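Long-range contacts in 30-kDa cleavage and polyadenylation specificity factor 30 (Arabidopsis thaliana, PDB 5ZUU), which takes part in pre-mRNA 3'-end formation and poly(A) site selection, here through its YTH domain, caught bound to m6A-modified RNA: residues Y19-S24 against K132-C137; V59-S64 against F103-L108. All coordinates share one frame; numbering follows the deposited sequence.

Overall arrangement
Both contacts lie in the YTH domain and meet on the same mixed sheet, where strands 17-24 and 58-65 run side by side in parallel. Their centres are 11 Å apart. Phe-20 O lies 2.9 Å from Ile-62 N and Val-22 O 2.9 Å from Ser-64 N, probable hydrogen bonds that tie interaction 1 to interaction 2; Val-22 CG1 also packs 3.5 Å from Phe-63 CE2. Interaction 1 sits directly at the bound RNA, holding two of its nucleotides and packing on a modified base. Interaction 2 lies in the interior, about 3 Å (centre to centre) from the middle of the chain, its nearest atom about 5 Å from the RNA.

Interaction 1: residues Y19-S24 against K132-C137. With nucleotides of chain F.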
loop_
_atom_site.group_PDB
_atom_site.type_symbol
_atom_site.label_atom_id
_atom_site.label_comp_id
_atom_site.label_asym_id
_atom_site.label_seq_id
_atom_site.Cartn_x
_atom_site.Cartn_y
_atom_site.Cartn_z
ATOM N N TYR A 19 -1.203 -5.738 -8.348
ATOM C CA TYR A 19 -1.017 -5.741 -6.910
ATOM C C TYR A 19 0.423 -6.057 -6.569
ATOM O O TYR A 19 0.976 -7.057 -7.090
ATOM C CB TYR A 19 -1.900 -6.893 -6.269
ATOM C CG TYR A 19 -3.338 -6.757 -6.593
ATOM C CD1 TYR A 19 -3.850 -7.201 -7.820
ATOM C CD2 TYR A 19 -4.199 -6.111 -5.723
ATOM C CE1 TYR A 19 -5.200 -7.034 -8.135
ATOM C CE2 TYR A 19 -5.540 -5.949 -6.033
ATOM C CZ TYR A 19 -6.027 -6.389 -7.235
ATOM O OH TYR A 19 -7.340 -6.191 -7.538
ATOM N N PHE A 20 1.004 -5.242 -5.668
ATOM C CA PHE A 20 2.390 -5.408 -5.208
ATOM C C PHE A 20 2.405 -5.349 -3.703
ATOM O O PHE A 20 1.718 -4.517 -3.128
ATOM C CB PHE A 20 3.320 -4.287 -5.782
ATOM C CG PHE A 20 3.472 -4.314 -7.267
ATOM C CD1 PHE A 20 2.481 -3.847 -8.088
ATOM C CD2 PHE A 20 4.614 -4.812 -7.856
ATOM C CE1 PHE A 20 2.605 -3.923 -9.482
ATOM C CE2 PHE A 20 4.752 -4.883 -9.238
ATOM C CZ PHE A 20 3.739 -4.444 -10.047
ATOM N N VAL A 21 3.170 -6.232 -3.063
ATOM C CA VAL A 21 3.459 -6.106 -1.644
ATOM C C VAL A 21 4.581 -5.095 -1.454
ATOM O O VAL A 21 5.598 -5.161 -2.135
ATOM C CB VAL A 21 3.881 -7.434 -0.994
ATOM C CG1 VAL A 21 4.310 -7.235 0.471
ATOM C CG2 VAL A 21 2.739 -8.433 -1.072
ATOM N N VAL A 22 4.363 -4.123 -0.581
ATOM C CA VAL A 22 5.302 -3.094 -0.266
ATOM C C VAL A 22 5.706 -3.326 1.174
ATOM O O VAL A 22 4.842 -3.562 2.035
ATOM C CB VAL A 22 4.655 -1.714 -0.406
ATOM C CG1 VAL A 22 5.520 -0.637 0.251
ATOM C CG2 VAL A 22 4.427 -1.433 -1.870
ATOM N N LYS A 23 7.019 -3.368 1.427
ATOM C CA LYS A 23 7.574 -3.614 2.776
ATOM C C LYS A 23 8.237 -2.327 3.354
ATOM O O LYS A 23 8.820 -1.535 2.620
ATOM C CB LYS A 23 8.567 -4.772 2.743
ATOM C CG LYS A 23 7.960 -6.121 2.269
ATOM C CD LYS A 23 6.909 -6.682 3.222
ATOM C CE LYS A 23 7.412 -6.967 4.619
ATOM N NZ LYS A 23 6.579 -7.982 5.304
ATOM N N SER A 24 8.048 -2.085 4.658
ATOM C CA SER A 24 8.785 -1.056 5.443
ATOM C C SER A 24 9.526 -1.671 6.623
ATOM O O SER A 24 9.033 -2.604 7.266
ATOM C CB SER A 24 7.828 -0.010 5.974
ATOM O OG SER A 24 8.538 1.036 6.593
ATOM N N LYS A 132 2.851 -14.147 2.676
ATOM C CA LYS A 132 3.626 -13.487 3.740
ATOM C C LYS A 132 5.125 -13.365 3.427
ATOM O O LYS A 132 5.752 -12.424 3.880
ATOM C CB LYS A 132 3.428 -14.109 5.119
ATOM C CG LYS A 132 3.956 -15.517 5.307
ATOM C CD LYS A 132 4.230 -15.773 6.760
ATOM C CE LYS A 132 4.657 -17.225 6.980
ATOM N NZ LYS A 132 4.782 -17.402 8.444
ATOM N N ILE A 133 5.649 -14.329 2.656
ATOM C CA ILE A 133 7.044 -14.330 2.154
ATOM C C ILE A 133 7.099 -13.522 0.864
ATOM O O ILE A 133 6.975 -14.052 -0.241
ATOM C CB ILE A 133 7.563 -15.780 1.917
ATOM C CG1 ILE A 133 7.237 -16.612 3.150
ATOM C CG2 ILE A 133 9.062 -15.776 1.599
ATOM C CD1 ILE A 133 7.954 -17.939 3.261
ATOM N N SER A 134 7.132 -12.221 1.036
ATOM C CA SER A 134 7.102 -11.235 -0.030
ATOM C C SER A 134 8.110 -10.162 0.319
ATOM O O SER A 134 8.017 -9.566 1.390
ATOM C CB SER A 134 5.701 -10.628 -0.172
ATOM O OG SER A 134 4.799 -11.546 -0.750
ATOM N N ARG A 135 9.148 -10.004 -0.516
ATOM C CA ARG A 135 10.076 -8.866 -0.409
ATOM C C ARG A 135 9.393 -7.611 -0.901
ATOM O O ARG A 135 8.322 -7.653 -1.495
ATOM C CB ARG A 135 11.401 -9.149 -1.153
ATOM C CG ARG A 135 12.274 -10.208 -0.459
ATOM C CD ARG A 135 13.751 -10.184 -0.888
ATOM N NE ARG A 135 14.791 -10.864 -0.032
ATOM C CZ ARG A 135 14.923 -12.167 0.029
ATOM N NH1 ARG A 135 15.852 -12.749 0.735
ATOM N NH2 ARG A 135 14.063 -12.925 -0.621
ATOM N N ASP A 136 10.047 -6.476 -0.693
ATOM C CA ASP A 136 9.524 -5.172 -1.095
ATOM C C ASP A 136 9.296 -5.140 -2.611
ATOM O O ASP A 136 10.180 -5.472 -3.404
ATOM C CB ASP A 136 10.528 -4.100 -0.623
ATOM C CG ASP A 136 10.040 -2.657 -0.836
ATOM O OD1 ASP A 136 8.828 -2.371 -0.641
ATOM O OD2 ASP A 136 10.897 -1.801 -1.227
ATOM N N CYS A 137 8.099 -4.735 -3.000
ATOM C CA CYS A 137 7.611 -4.626 -4.370
ATOM C C CYS A 137 7.522 -5.928 -5.135
ATOM O O CYS A 137 7.585 -5.955 -6.342
ATOM C CB CYS A 137 8.321 -3.499 -5.144
ATOM S SG CYS A 137 8.031 -1.850 -4.438
ATOM P P C F 6 12.675 -6.485 2.395
ATOM O OP1 C F 6 13.700 -7.443 2.809
ATOM O OP2 C F 6 12.420 -6.274 0.947
ATOM O "O5'" C F 6 11.263 -6.929 3.023
ATOM C "C5'" C F 6 11.229 -7.837 4.129
ATOM C "C4'" C F 6 10.546 -9.122 3.729
ATOM O "O4'" C F 6 11.348 -9.815 2.744
ATOM C "C3'" C F 6 10.323 -10.137 4.843
ATOM O "O3'" C F 6 9.137 -9.808 5.554
ATOM C "C2'" C F 6 10.217 -11.424 4.056
ATOM O "O2'" C F 6 8.943 -11.606 3.464
ATOM C "C1'" C F 6 11.300 -11.208 3.003
ATOM N N1 C F 6 12.656 -11.652 3.388
ATOM C C2 C F 6 12.907 -13.027 3.464
ATOM O O2 C F 6 11.976 -13.817 3.265
ATOM N N3 C F 6 14.156 -13.459 3.742
ATOM C C4 C F 6 15.142 -12.574 3.920
ATOM N N4 C F 6 16.351 -13.047 4.206
ATOM C C5 C F 6 14.921 -11.164 3.840
ATOM C C6 C F 6 13.674 -10.753 3.569
ATOM P P U F 7 8.997 -10.074 7.099
ATOM O OP1 U F 7 7.734 -9.485 7.514
ATOM O OP2 U F 7 10.188 -9.715 7.802
ATOM O "O5'" U F 7 8.870 -11.655 7.220
ATOM C "C5'" U F 7 7.709 -12.292 6.695
ATOM C "C4'" U F 7 7.906 -13.776 6.696
ATOM O "O4'" U F 7 9.048 -14.128 5.876
ATOM C "C3'" U F 7 8.214 -14.353 8.061
ATOM O "O3'" U F 7 6.972 -14.651 8.669
ATOM C "C2'" U F 7 8.967 -15.615 7.719
ATOM O "O2'" U F 7 8.116 -16.626 7.230
ATOM C "C1'" U F 7 9.799 -15.139 6.541
ATOM N N1 U F 7 11.125 -14.604 6.857
ATOM C C2 U F 7 12.165 -15.501 7.048
ATOM O O2 U F 7 12.004 -16.716 7.106
ATOM N N3 U F 7 13.395 -14.920 7.215
ATOM C C4 U F 7 13.700 -13.576 7.163
ATOM O O4 U F 7 14.869 -13.218 7.288
ATOM C C5 U F 7 12.571 -12.716 6.974
ATOM C C6 U F 7 11.357 -13.248 6.813
HETATM O O HOH W 1 5.936 -10.021 3.599
#
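Lys-23 and Asp-136 meet where the loop 132-137 passes the end of strand 17-24. Among the polar contacts, Lys-23 N donates to Asp-136 OD1 over 2.9 Å, nearly straight at 162°, from the anti side and tilted out of the carboxylate plane. The carboxylate reaches it because CG stands anti to the backbone N (chi1 -174°); its other oxygen, OD2, is bonded to Gln-42. A weak, bent bond from Cys-137 N to Val-21 O, 2.7 Å long, adds a backbone tie.

Several other polar groups serve the RNA. Asp-136 N donates to OP2 of C6 of chain F over 2.9 Å, so this residue faces the strand with its carboxylate and the phosphate with its amide. The Lys-23 chain, bent at chi2 and chi3, passes Ser-134 O and brings NZ within 2.9 Å of OP1 of U7 of chain F; the ammonium also bonds O3' of C6 of chain F, Ser-64 OG and a water that bridges to Ser-134 O. Such a grip probably helps neutralise the phosphate. Arg-135 sets its guanidinium, tilted, over the base of C6 of chain F, NH1 3.3 Å from C4, a pose that a crystal neighbour may influence.

In the apolar packing, Val-21 CG1 lies 3.7 Å from Ser-134 CB, and Val-22 CG2 4.4 Å from Cys-137 SG. Separately, Cys-137 O, bonded by Lys-48, sits at the Phe-20 ring edge, 3.5 Å from CD2.

The contact thus forms part of the RNA-binding surface of the YTH domain. Phe-20 and Cys-137 rest on Leu-49 of helix 46-55; strand 58-65 flanks strand 17-24, and the loop runs on into edge strand 138-140.

Interaction 2: residues V59-S64 against F103-L108; sequences VILIFS and FSVKWL
Phe-63 and Trp-107 meet edge to face, the indole presenting the edge of its six-membered ring to the phenyl face. Trp-107 CH2 stands over the centre of the Phe-63 ring, 3.2 Å above its plane, and comes within 3.3 Å of Phe-63 CD1. The planes are inclined at 58° with centroids 4.5 Å apart, a tilted rather than perpendicular T-shaped pair. Trp-107 carries its CG anti to the carbonyl carbon (chi1 -76°), which sends the ring toward strand 58-65. Its NE1 bonds Ser-33 OG, which helps fix the indole's rotation, while Phe-63 also pairs edge-to-face with Trp-39.

Further along, Leu-61 reaches tip to tip toward Phe-103, its CD1 near the ring plane and 4.1 Å from Phe-103 CE2. The same methyl meets Val-105 CG1 at 4.1 Å, the two side chains crossing at about a right angle. Ile-60 CD1 and Leu-108 CD1 touch at 4.0 Å, also crosswise.

No hydrogen bond joins the segments: their axes pass 9.0 Å apart at 65°, with strand 70-77 between them in the order of the strongly twisted mixed sheet. Side chains alone bridge the gap, consistent with the curved, barrel-like sheet of YTH domains. An alanine in place of Phe-63 would probably leave the Trp-107 edge without its aromatic face and open a gap between the strands. All seven touching residues are buried and meet through carbon atoms, so cohesion here rests on hydrophobic packing and the aromatic pair, with the indole N-H satisfied by a serine.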
loop_
_atom_site.group_PDB
_atom_site.type_symbol
_atom_site.label_atom_id
_atom_site.label_comp_id
_atom_site.label_asym_id
_atom_site.label_seq_id
_atom_site.Cartn_x
_atom_site.Cartn_y
_atom_site.Cartn_z
ATOM N N VAL A 59 -2.786 0.497 -9.617
ATOM C CA VAL A 59 -1.769 -0.260 -8.993
ATOM C C VAL A 59 -2.069 -0.165 -7.529
ATOM O O VAL A 59 -2.136 0.954 -6.909
ATOM C CB VAL A 59 -0.385 0.328 -9.321
ATOM C CG1 VAL A 59 0.709 -0.414 -8.554
ATOM C CG2 VAL A 59 -0.154 0.232 -10.802
ATOM N N ILE A 60 -2.339 -1.339 -6.983
ATOM C CA ILE A 60 -2.668 -1.503 -5.586
ATOM C C ILE A 60 -1.456 -2.014 -4.799
ATOM O O ILE A 60 -0.917 -3.083 -5.097
ATOM C CB ILE A 60 -3.894 -2.432 -5.407
ATOM C CG1 ILE A 60 -5.061 -1.913 -6.265
ATOM C CG2 ILE A 60 -4.293 -2.534 -3.904
ATOM C CD1 ILE A 60 -5.440 -0.462 -5.998
ATOM N N LEU A 61 -1.028 -1.227 -3.816
ATOM C CA LEU A 61 0.142 -1.518 -2.948
ATOM C C LEU A 61 -0.362 -1.996 -1.604
ATOM O O LEU A 61 -0.951 -1.238 -0.866
ATOM C CB LEU A 61 0.927 -0.226 -2.767
ATOM C CG LEU A 61 1.326 0.466 -4.089
ATOM C CD1 LEU A 61 2.071 1.722 -3.790
ATOM C CD2 LEU A 61 2.210 -0.440 -4.952
ATOM N N ILE A 62 -0.097 -3.254 -1.283
ATOM C CA ILE A 62 -0.454 -3.864 -0.049
ATOM C C ILE A 62 0.741 -3.815 0.880
ATOM O O ILE A 62 1.724 -4.538 0.670
ATOM C CB ILE A 62 -0.892 -5.329 -0.307
ATOM C CG1 ILE A 62 -2.106 -5.350 -1.239
ATOM C CG2 ILE A 62 -1.200 -6.066 0.985
ATOM C CD1 ILE A 62 -2.516 -6.761 -1.754
ATOM N N PHE A 63 0.637 -3.036 1.962
ATOM C CA PHE A 63 1.745 -2.736 2.856
ATOM C C PHE A 63 1.890 -3.705 3.958
ATOM O O PHE A 63 0.946 -4.173 4.516
ATOM C CB PHE A 63 1.609 -1.353 3.517
ATOM C CG PHE A 63 2.102 -0.256 2.667
ATOM C CD1 PHE A 63 1.492 -0.009 1.417
ATOM C CD2 PHE A 63 3.182 0.546 3.065
ATOM C CE1 PHE A 63 1.930 1.038 0.602
ATOM C CE2 PHE A 63 3.633 1.574 2.248
ATOM C CZ PHE A 63 3.012 1.829 1.016
ATOM N N SER A 64 3.110 -3.934 4.335
ATOM C CA SER A 64 3.395 -4.696 5.500
ATOM C C SER A 64 4.686 -4.267 6.098
ATOM O O SER A 64 5.745 -4.298 5.409
ATOM C CB SER A 64 3.408 -6.147 5.165
ATOM O OG SER A 64 3.949 -6.892 6.277
ATOM N N PHE A 103 6.506 9.500 -4.272
ATOM C CA PHE A 103 5.326 9.554 -5.153
ATOM C C PHE A 103 3.993 9.528 -4.337
ATOM O O PHE A 103 3.977 9.211 -3.184
ATOM C CB PHE A 103 5.401 8.426 -6.209
ATOM C CG PHE A 103 5.390 7.043 -5.603
ATOM C CD1 PHE A 103 6.567 6.455 -5.144
ATOM C CD2 PHE A 103 4.173 6.342 -5.423
ATOM C CE1 PHE A 103 6.561 5.191 -4.523
ATOM C CE2 PHE A 103 4.164 5.087 -4.779
ATOM C CZ PHE A 103 5.356 4.489 -4.353
ATOM N N SER A 104 2.895 9.924 -4.947
ATOM C CA SER A 104 1.597 9.937 -4.278
ATOM C C SER A 104 0.990 8.567 -4.146
ATOM O O SER A 104 1.054 7.738 -5.073
ATOM C CB SER A 104 0.544 10.700 -5.098
ATOM O OG SER A 104 0.989 11.972 -5.287
ATOM N N VAL A 105 0.315 8.387 -3.033
ATOM C CA VAL A 105 -0.536 7.236 -2.820
ATOM C C VAL A 105 -1.807 7.740 -2.150
ATOM O O VAL A 105 -1.787 8.769 -1.512
ATOM C CB VAL A 105 0.150 6.096 -2.023
ATOM C CG1 VAL A 105 1.382 5.664 -2.718
ATOM C CG2 VAL A 105 0.511 6.510 -0.606
ATOM N N LYS A 106 -2.897 7.008 -2.347
ATOM C CA LYS A 106 -4.153 7.211 -1.637
ATOM C C LYS A 106 -4.447 5.944 -0.869
ATOM O O LYS A 106 -4.663 4.892 -1.470
ATOM C CB LYS A 106 -5.210 7.448 -2.643
ATOM C CG LYS A 106 -6.652 7.438 -2.174
ATOM C CD LYS A 106 -7.474 7.845 -3.401
ATOM C CE LYS A 106 -8.867 7.275 -3.448
ATOM N NZ LYS A 106 -9.760 8.287 -2.863
ATOM N N TRP A 107 -4.466 6.063 0.452
ATOM C CA TRP A 107 -4.770 4.951 1.329
ATOM C C TRP A 107 -6.220 4.546 1.204
ATOM O O TRP A 107 -7.105 5.371 1.283
ATOM C CB TRP A 107 -4.401 5.326 2.751
ATOM C CG TRP A 107 -2.946 5.260 2.915
ATOM C CD1 TRP A 107 -2.046 6.309 2.845
ATOM C CD2 TRP A 107 -2.162 4.074 2.966
ATOM N NE1 TRP A 107 -0.763 5.840 2.946
ATOM C CE2 TRP A 107 -0.793 4.482 3.051
ATOM C CE3 TRP A 107 -2.473 2.719 3.054
ATOM C CZ2 TRP A 107 0.251 3.583 3.172
ATOM C CZ3 TRP A 107 -1.429 1.818 3.202
ATOM C CH2 TRP A 107 -0.074 2.251 3.218
ATOM N N LEU A 108 -6.446 3.285 0.854
ATOM C CA LEU A 108 -7.797 2.807 0.608
ATOM C C LEU A 108 -8.362 2.170 1.876
ATOM O O LEU A 108 -9.472 2.493 2.254
ATOM C CB LEU A 108 -7.848 1.896 -0.586
ATOM C CG LEU A 108 -7.256 2.526 -1.830
ATOM C CD1 LEU A 108 -7.038 1.419 -2.865
ATOM C CD2 LEU A 108 -8.104 3.669 -2.406
#